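Local coordinates for protein probable mannosyltransferase KTR4 (Saccharomyces cerevisiae, PDB 5A07) that is a probable yeast mannosyltransferase with a lumenal domain of GT-A type that holds guanosine-5'-diphosphate and a manganese ion, at residues D264-I269 against P303-Y308; P56-D61 against L296-Q301; N131-Y136 against K240-V245. All blocks are in the same frame, centred on the assembly; numbering follows the deposited sequence.

Contact 1: D264-I269 against P303-Y308; sequences DSPQTI and PKNYDY. With ACT (acetate ion), chain H.
In the loop that leaves strand 256-262 and leads to helix 272-282, a short 3-10 turn brings Pro-266 and Gln-267 against Asn-305 and Tyr-308, which lie one turn apart on helix 303-308. Pro-266 touches both helix residues. Its CG sits 3.5 Å from CG of Asn-305, while its CB lies 3.6 Å from CD1 of Tyr-308, so neighbouring atoms of a single ring serve two partners. The side chains of Pro-266 and Asn-305 cross obliquely.

From a CB that points at the loop, CG of Tyr-308 lies anti to the backbone N (chi1 -176°), and the ring runs on past Pro-266. The ring's CE1 comes to 3.3 Å from the carbonyl O of Pro-266, an oblique approach. That same O takes the backbone N-H of Ile-269, an i to i+3 bond of the 3-10 type. Farther out on the ring, OH lies 3.8 Å from CA of Gln-267, whose bent side chain crosses the tyrosine at about a right angle, with the amide and ring planes 42° apart.

This is a surface contact on a GT-A type glycosyltransferase domain, joining the loop after a strand of the large mixed sheet to a short helix later in the chain. The turn has its own internal grip: Ser-265 O accepts both the backbone N of Thr-268 and its hydroxyl, OG1 lying 2.7 Å away in the carbonyl plane. Just before it, Ser-265 N donates to OD1 of Asp-264, on the anti side of the carboxylate.

Asp-264 also gives its backbone N to OG1 of Thr-314. On the helix, Asn-305 O accepts from OG1 of Thr-309, and the side chain of Tyr-308 also touches Glu-270.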
# COMPACT_ATOMS: atom_id res chain seq x y z
N ASP B 264 10.28 4.18 4.81
CA ASP B 264 10.37 5.16 3.79
C ASP B 264 11.63 6.03 3.97
O ASP B 264 12.29 6.01 4.98
CB ASP B 264 9.13 6.05 3.82
CG ASP B 264 8.69 6.53 2.39
OD1 ASP B 264 9.51 6.60 1.48
OD2 ASP B 264 7.54 6.84 2.18
N SER B 265 11.90 6.82 2.94
CA SER B 265 12.95 7.82 2.97
C SER B 265 12.48 9.01 3.78
O SER B 265 11.52 9.73 3.40
CB SER B 265 13.25 8.22 1.50
OG SER B 265 14.05 9.37 1.54
N PRO B 266 13.08 9.20 4.99
CA PRO B 266 12.51 10.20 5.91
C PRO B 266 12.51 11.65 5.33
O PRO B 266 11.67 12.44 5.64
CB PRO B 266 13.42 10.15 7.14
CG PRO B 266 14.28 8.95 6.97
CD PRO B 266 14.23 8.49 5.55
N GLN B 267 13.46 11.94 4.46
CA GLN B 267 13.61 13.30 3.91
C GLN B 267 12.50 13.64 2.94
O GLN B 267 12.34 14.81 2.59
CB GLN B 267 14.98 13.45 3.20
CG GLN B 267 16.23 13.23 4.06
CD GLN B 267 16.45 11.75 4.44
OE1 GLN B 267 15.82 10.79 3.90
NE2 GLN B 267 17.33 11.54 5.39
N THR B 268 11.72 12.64 2.49
CA THR B 268 10.55 12.95 1.67
C THR B 268 9.38 13.42 2.49
O THR B 268 8.37 13.94 1.95
CB THR B 268 10.10 11.75 0.82
OG1 THR B 268 9.63 10.69 1.68
CG2 THR B 268 11.21 11.26 -0.08
N ILE B 269 9.41 13.14 3.80
CA ILE B 269 8.26 13.32 4.65
C ILE B 269 8.62 14.00 5.96
O ILE B 269 8.09 13.67 7.04
CB ILE B 269 7.55 11.97 4.96
CG1 ILE B 269 8.53 10.95 5.53
CG2 ILE B 269 6.83 11.51 3.69
CD1 ILE B 269 7.88 9.62 6.01
N PRO B 303 16.46 3.92 13.95
CA PRO B 303 16.21 5.00 14.87
C PRO B 303 16.41 6.39 14.24
O PRO B 303 15.76 7.36 14.67
CB PRO B 303 17.25 4.76 16.00
CG PRO B 303 18.21 3.77 15.47
CD PRO B 303 17.44 2.96 14.47
N LYS B 304 17.25 6.48 13.25
CA LYS B 304 17.46 7.80 12.60
C LYS B 304 16.27 8.22 11.83
O LYS B 304 16.01 9.43 11.71
CB LYS B 304 18.63 7.75 11.64
CG LYS B 304 19.95 7.42 12.27
CD LYS B 304 20.90 6.98 11.15
CE LYS B 304 21.91 8.03 10.79
NZ LYS B 304 23.21 7.52 11.30
N ASN B 305 15.49 7.24 11.30
CA ASN B 305 14.18 7.62 10.66
C ASN B 305 13.21 8.25 11.62
O ASN B 305 12.53 9.24 11.33
CB ASN B 305 13.46 6.40 10.00
CG ASN B 305 14.16 5.90 8.75
OD1 ASN B 305 13.53 5.42 7.75
ND2 ASN B 305 15.42 5.92 8.80
N TYR B 306 13.10 7.61 12.78
CA TYR B 306 12.20 8.04 13.80
C TYR B 306 12.59 9.43 14.36
O TYR B 306 11.75 10.28 14.60
CB TYR B 306 12.29 7.01 14.95
CG TYR B 306 11.33 7.33 16.08
CD1 TYR B 306 11.66 8.22 17.09
CD2 TYR B 306 10.12 6.75 16.13
CE1 TYR B 306 10.79 8.50 18.10
CE2 TYR B 306 9.26 7.00 17.15
CZ TYR B 306 9.60 7.86 18.16
OH TYR B 306 8.66 8.17 19.13
N ASP B 307 13.89 9.65 14.52
CA ASP B 307 14.37 10.97 15.00
C ASP B 307 14.16 12.03 13.97
O ASP B 307 13.74 13.11 14.31
CB ASP B 307 15.86 10.94 15.28
CG ASP B 307 16.18 10.19 16.50
OD1 ASP B 307 15.27 9.94 17.36
OD2 ASP B 307 17.35 9.81 16.56
N TYR B 308 14.41 11.71 12.70
CA TYR B 308 14.23 12.74 11.68
C TYR B 308 12.80 13.23 11.57
O TYR B 308 12.55 14.39 11.38
CB TYR B 308 14.78 12.23 10.34
CG TYR B 308 14.73 13.26 9.26
CD1 TYR B 308 13.56 13.48 8.54
CD2 TYR B 308 15.84 14.06 8.98
CE1 TYR B 308 13.49 14.43 7.56
CE2 TYR B 308 15.76 15.04 7.99
CZ TYR B 308 14.59 15.21 7.28
OH TYR B 308 14.48 16.16 6.31
C ACT H . 8.14 11.15 20.07
O ACT H . 9.09 10.32 20.20
OXT ACT H . 7.00 10.87 19.62
CH3 ACT H . 8.40 12.60 20.46

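Contact 2: P56-D61 against L296-Q301; sequences PLYEKD and LKDNSQ. With ACT (acetate ion), chain H.
Asn-299 and Tyr-58 meet through a pair of hydrogen bonds between the side-chain amide of Asn-299 and the backbone of Tyr-58. The Asn-299 OD1 accepts Tyr-58 N at 2.9 Å, in the carbonyl plane and on a lone pair, and its ND2 returns a bond to Tyr-58 O at 2.8 Å, nearly in the amide plane. A chi1 of 55° puts CG between the backbone N and the carbonyl carbon, and from there OD1 and ND2 both reach Tyr-58's backbone. The amide plane lies 28° from the tyrosine ring. Pro-56 CB rests 3.5 Å from Asn-299 ND2.

Beyond this pair, the ring of Tyr-58 offers its edge to Asp-298, CE2 lying 3.3 Å from OD1, the ring and carboxylate planes 46° apart. That OD1 already takes Ser-300 N, in an Asx turn, and Ser-300 OG. A water links Tyr-58 OH to Asp-298 OD2. Leu-57 N donates to Lys-297 O at 3.0 Å from above the carbonyl plane.

Lys-297 NZ bonds Gly-311 O, Leu-53 O and an acetate ion, probably from the crystallisation liquor. The contact joins the loop between helices 43-53 and 65-80 to helix 293-297 and the chain that follows it, with Tyr-306 of helix 303-308 against Pro-56 and Asn-299.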
# COMPACT_ATOMS: atom_id res chain seq x y z
N PRO B 56 8.67 6.90 21.98
CA PRO B 56 9.22 5.83 21.17
C PRO B 56 8.79 4.50 21.71
O PRO B 56 8.51 4.35 22.92
CB PRO B 56 10.70 5.99 21.28
CG PRO B 56 10.95 6.95 22.42
CD PRO B 56 9.72 7.78 22.54
N LEU B 57 8.65 3.53 20.83
CA LEU B 57 8.23 2.24 21.29
C LEU B 57 9.29 1.61 22.22
O LEU B 57 8.94 0.77 23.11
CB LEU B 57 7.99 1.34 20.10
CG LEU B 57 7.39 -0.06 20.35
CD1 LEU B 57 6.03 0.03 21.09
CD2 LEU B 57 7.22 -0.75 19.00
N TYR B 58 10.56 1.88 21.96
CA TYR B 58 11.69 1.37 22.74
C TYR B 58 12.49 2.55 23.29
O TYR B 58 12.83 3.50 22.57
CB TYR B 58 12.61 0.54 21.90
CG TYR B 58 11.93 -0.72 21.44
CD1 TYR B 58 11.83 -1.83 22.27
CD2 TYR B 58 11.32 -0.77 20.21
CE1 TYR B 58 11.11 -2.96 21.88
CE2 TYR B 58 10.66 -1.90 19.78
CZ TYR B 58 10.55 -3.00 20.59
OH TYR B 58 9.80 -4.07 20.16
N GLU B 59 12.80 2.52 24.57
CA GLU B 59 13.61 3.60 25.18
C GLU B 59 14.98 3.63 24.64
O GLU B 59 15.59 2.59 24.36
CB GLU B 59 13.73 3.46 26.70
CG GLU B 59 12.45 3.90 27.41
CD GLU B 59 12.39 3.45 28.88
OE1 GLU B 59 13.22 2.58 29.33
OE2 GLU B 59 11.47 3.96 29.56
N LYS B 60 15.48 4.85 24.54
CA LYS B 60 16.81 5.10 24.02
C LYS B 60 17.85 4.21 24.69
O LYS B 60 17.75 3.89 25.89
CB LYS B 60 17.13 6.58 24.19
CG LYS B 60 18.45 7.02 23.55
CD LYS B 60 18.45 8.50 23.19
CE LYS B 60 17.51 8.75 22.00
NZ LYS B 60 17.25 10.20 21.79
N ASP B 61 18.78 3.71 23.90
CA ASP B 61 19.88 2.90 24.45
C ASP B 61 19.54 1.58 25.11
O ASP B 61 20.35 1.05 25.85
CB ASP B 61 20.69 3.73 25.48
CG ASP B 61 21.08 5.11 24.95
OD1 ASP B 61 21.29 5.26 23.71
OD2 ASP B 61 21.18 6.04 25.76
N LEU B 296 3.65 2.27 13.91
CA LEU B 296 4.04 3.67 13.66
C LEU B 296 5.20 4.20 14.56
O LEU B 296 5.91 5.12 14.19
CB LEU B 296 2.85 4.56 13.89
CG LEU B 296 1.59 4.24 13.10
CD1 LEU B 296 0.47 5.16 13.47
CD2 LEU B 296 1.92 4.37 11.60
N LYS B 297 5.42 3.59 15.71
CA LYS B 297 6.32 4.13 16.73
C LYS B 297 7.57 3.31 16.94
O LYS B 297 8.37 3.66 17.80
CB LYS B 297 5.57 4.25 18.05
CG LYS B 297 4.34 5.09 18.02
CD LYS B 297 4.57 6.54 17.65
CE LYS B 297 5.64 7.20 18.52
NZ LYS B 297 5.80 8.69 18.20
N ASP B 298 7.82 2.28 16.12
CA ASP B 298 8.95 1.42 16.29
C ASP B 298 10.22 2.10 15.86
O ASP B 298 10.48 2.31 14.64
CB ASP B 298 8.81 0.09 15.53
CG ASP B 298 9.83 -0.95 16.00
OD1 ASP B 298 10.77 -0.60 16.75
OD2 ASP B 298 9.79 -2.12 15.53
N ASN B 299 11.08 2.39 16.84
CA ASN B 299 12.29 3.14 16.58
C ASN B 299 13.50 2.25 16.62
O ASN B 299 14.65 2.72 16.46
CB ASN B 299 12.46 4.25 17.65
CG ASN B 299 12.43 3.71 19.06
OD1 ASN B 299 11.57 2.94 19.43
ND2 ASN B 299 13.37 4.15 19.87
N SER B 300 13.30 0.95 16.75
CA SER B 300 14.43 0.08 17.04
C SER B 300 15.33 -0.39 15.89
O SER B 300 16.49 -0.75 16.15
CB SER B 300 13.95 -1.13 17.84
OG SER B 300 13.04 -1.95 17.14
N GLN B 301 14.78 -0.50 14.67
CA GLN B 301 15.57 -0.93 13.58
C GLN B 301 16.22 0.22 12.86
O GLN B 301 17.38 0.07 12.49
CB GLN B 301 14.72 -1.69 12.55
CG GLN B 301 15.52 -2.31 11.43
CD GLN B 301 14.65 -3.27 10.60
OE1 GLN B 301 14.25 -4.34 11.06
NE2 GLN B 301 14.35 -2.88 9.37
C ACT H . 8.14 11.15 20.07
O ACT H . 9.09 10.32 20.20
OXT ACT H . 7.00 10.87 19.62
CH3 ACT H . 8.40 12.60 20.46
O HOH W 1 9.54 -4.18 17.37

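Contact 3: N131-Y136 against K240-V245; sequences NKNFGY and KINYDV
Ile-241 meets the 131-136 loop through its backbone: its carbonyl O lies near the plane of the Phe-134 ring, at the edge, 4.0 Å from CE2. A water spans the same region, donating to Ile-241 O and accepting from Asn-133 ND2. Asn-242 follows with its own carbonyl carbon at the ring edge. At Tyr-243 the chain presses closest to the phenylalanine, C lying 3.4 Å from CZ of Phe-134; the CB of Tyr-243 points away from the 131-136 loop, and its hydroxyl bonds Asp-376.

Asp-244 then runs over the ring. Its CA stands 3.8 Å above one face of Phe-134, offset toward the rim, and its CB is 3.7 Å from CE1. The Phe-134 ring and the carboxylate plane are 70° apart. Tyr-130 of helix 116-131 also stacks with Phe-134. In the fold, the contact joins the loop between helix 116-131 and strand 138-142 to the loop between strand 236-237 and helix 245-251.

CG of Asp-244 is anti to the backbone N (chi1 -173°), and its carboxylate meets Tyr-136. The hydroxyl of Tyr-136 donates to the syn lone pair of Asp-244 OD2 at 2.5 Å, with ring and carboxylate planes 84° apart. OD2 lies in plane at the ring's edge. Asn-131 holds the backbone of Tyr-136, OD1 taking its N and ND2 giving to its carbonyl O.

Asp-244 is also the N-cap of helix 245-251. With Gln-247 N donating to OD1, Gly-101 N to OD2 and Ala-103 N to the tyrosine hydroxyl, the buried carboxylate has donors at both oxygens; together with the nearby helix N-terminus, these would be expected to favour its charged form.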
# COMPACT_ATOMS: atom_id res chain seq x y z
N ASN B 131 -6.75 -13.68 -12.42
CA ASN B 131 -7.96 -13.14 -12.99
C ASN B 131 -8.60 -13.91 -14.13
O ASN B 131 -9.75 -13.73 -14.39
CB ASN B 131 -7.77 -11.66 -13.36
CG ASN B 131 -9.10 -10.87 -13.33
OD1 ASN B 131 -9.99 -11.14 -12.53
ND2 ASN B 131 -9.26 -9.95 -14.29
N LYS B 132 -7.87 -14.82 -14.78
CA LYS B 132 -8.45 -15.60 -15.85
C LYS B 132 -9.54 -16.49 -15.29
O LYS B 132 -10.43 -16.86 -16.03
CB LYS B 132 -7.41 -16.45 -16.57
CG LYS B 132 -6.92 -17.66 -15.75
CD LYS B 132 -5.83 -18.40 -16.48
CE LYS B 132 -5.34 -19.59 -15.66
NZ LYS B 132 -4.22 -20.21 -16.43
N ASN B 133 -9.51 -16.76 -14.00
CA ASN B 133 -10.55 -17.58 -13.40
C ASN B 133 -11.68 -16.84 -12.71
O ASN B 133 -12.62 -17.47 -12.24
CB ASN B 133 -9.90 -18.59 -12.41
CG ASN B 133 -9.07 -19.59 -13.11
OD1 ASN B 133 -9.43 -20.02 -14.17
ND2 ASN B 133 -7.91 -19.85 -12.60
N PHE B 134 -11.59 -15.52 -12.64
CA PHE B 134 -12.57 -14.71 -11.94
C PHE B 134 -13.15 -13.58 -12.78
O PHE B 134 -14.25 -13.20 -12.57
CB PHE B 134 -11.99 -14.23 -10.62
CG PHE B 134 -11.78 -15.34 -9.67
CD1 PHE B 134 -12.85 -15.82 -8.92
CD2 PHE B 134 -10.56 -15.96 -9.54
CE1 PHE B 134 -12.71 -16.92 -8.09
CE2 PHE B 134 -10.43 -17.06 -8.72
CZ PHE B 134 -11.48 -17.56 -7.97
N GLY B 135 -12.37 -13.00 -13.69
CA GLY B 135 -12.85 -12.08 -14.71
C GLY B 135 -13.26 -10.72 -14.26
O GLY B 135 -14.13 -10.12 -14.86
N TYR B 136 -12.64 -10.18 -13.21
CA TYR B 136 -12.89 -8.81 -12.80
C TYR B 136 -12.45 -7.88 -13.92
O TYR B 136 -11.43 -8.10 -14.62
CB TYR B 136 -12.20 -8.49 -11.44
CG TYR B 136 -13.05 -9.10 -10.30
CD1 TYR B 136 -14.19 -8.45 -9.84
CD2 TYR B 136 -12.76 -10.33 -9.73
CE1 TYR B 136 -15.01 -9.00 -8.87
CE2 TYR B 136 -13.58 -10.90 -8.77
CZ TYR B 136 -14.73 -10.24 -8.37
OH TYR B 136 -15.52 -10.77 -7.42
N LYS B 240 -0.39 -19.06 -7.94
CA LYS B 240 -1.79 -19.15 -8.27
C LYS B 240 -2.69 -18.83 -7.07
O LYS B 240 -2.51 -19.37 -5.98
CB LYS B 240 -2.12 -20.55 -8.74
CG LYS B 240 -1.60 -20.79 -10.15
CD LYS B 240 -2.29 -21.94 -10.84
CE LYS B 240 -1.32 -22.56 -11.87
NZ LYS B 240 -0.63 -23.66 -11.19
N ILE B 241 -3.71 -18.05 -7.35
CA ILE B 241 -4.70 -17.65 -6.37
C ILE B 241 -6.04 -18.18 -6.82
O ILE B 241 -6.58 -17.71 -7.82
CB ILE B 241 -4.75 -16.14 -6.22
CG1 ILE B 241 -3.38 -15.64 -5.79
CG2 ILE B 241 -5.87 -15.72 -5.22
CD1 ILE B 241 -2.99 -16.02 -4.35
N ASN B 242 -6.56 -19.16 -6.08
CA ASN B 242 -7.74 -19.92 -6.48
C ASN B 242 -9.04 -19.62 -5.67
O ASN B 242 -9.93 -20.45 -5.58
CB ASN B 242 -7.40 -21.40 -6.42
CG ASN B 242 -6.50 -21.78 -7.55
OD1 ASN B 242 -6.75 -21.44 -8.69
ND2 ASN B 242 -5.47 -22.48 -7.26
N TYR B 243 -9.12 -18.44 -5.11
CA TYR B 243 -10.30 -17.92 -4.46
C TYR B 243 -10.46 -16.50 -4.90
O TYR B 243 -9.48 -15.84 -5.25
CB TYR B 243 -10.22 -18.01 -2.93
CG TYR B 243 -9.05 -17.27 -2.31
CD1 TYR B 243 -7.82 -17.85 -2.27
CD2 TYR B 243 -9.20 -15.97 -1.84
CE1 TYR B 243 -6.73 -17.18 -1.74
CE2 TYR B 243 -8.15 -15.30 -1.33
CZ TYR B 243 -6.91 -15.90 -1.26
OH TYR B 243 -5.85 -15.25 -0.76
N ASP B 244 -11.69 -16.02 -4.86
CA ASP B 244 -12.04 -14.61 -5.18
C ASP B 244 -11.56 -13.69 -4.06
O ASP B 244 -12.01 -13.79 -2.93
CB ASP B 244 -13.54 -14.51 -5.38
CG ASP B 244 -14.01 -13.16 -5.88
OD1 ASP B 244 -13.54 -12.10 -5.39
OD2 ASP B 244 -14.85 -13.14 -6.80
N VAL B 245 -10.60 -12.85 -4.39
CA VAL B 245 -9.91 -12.04 -3.42
C VAL B 245 -10.79 -10.96 -2.86
O VAL B 245 -10.84 -10.74 -1.66
CB VAL B 245 -8.62 -11.44 -4.05
CG1 VAL B 245 -7.97 -10.39 -3.18
CG2 VAL B 245 -7.61 -12.54 -4.28
O HOH W 2 -7.04 -18.05 -10.52

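Contacts 1 and 2 are neighbours, their centres 13 Å apart, and they meet where helices 293-297 and 303-308 follow one another. Tyr-306, on the helix of contact 1, reaches into contact 2: its OH lies 3.1 Å from Lys-297 NZ and its ring packs on Asn-299. Both also touch one acetate, to which Tyr-306 OH and Lys-297 NZ are bonded. Contact 3 stands apart on the opposite side of the chain's centre, about 38 Å from contact 1 and 40 Å from contact 2, centre to centre. The side chain of Asp-264 in contact 1 is about 9 Å from the guanosine-5'-diphosphate and about 13 Å from the manganese ion.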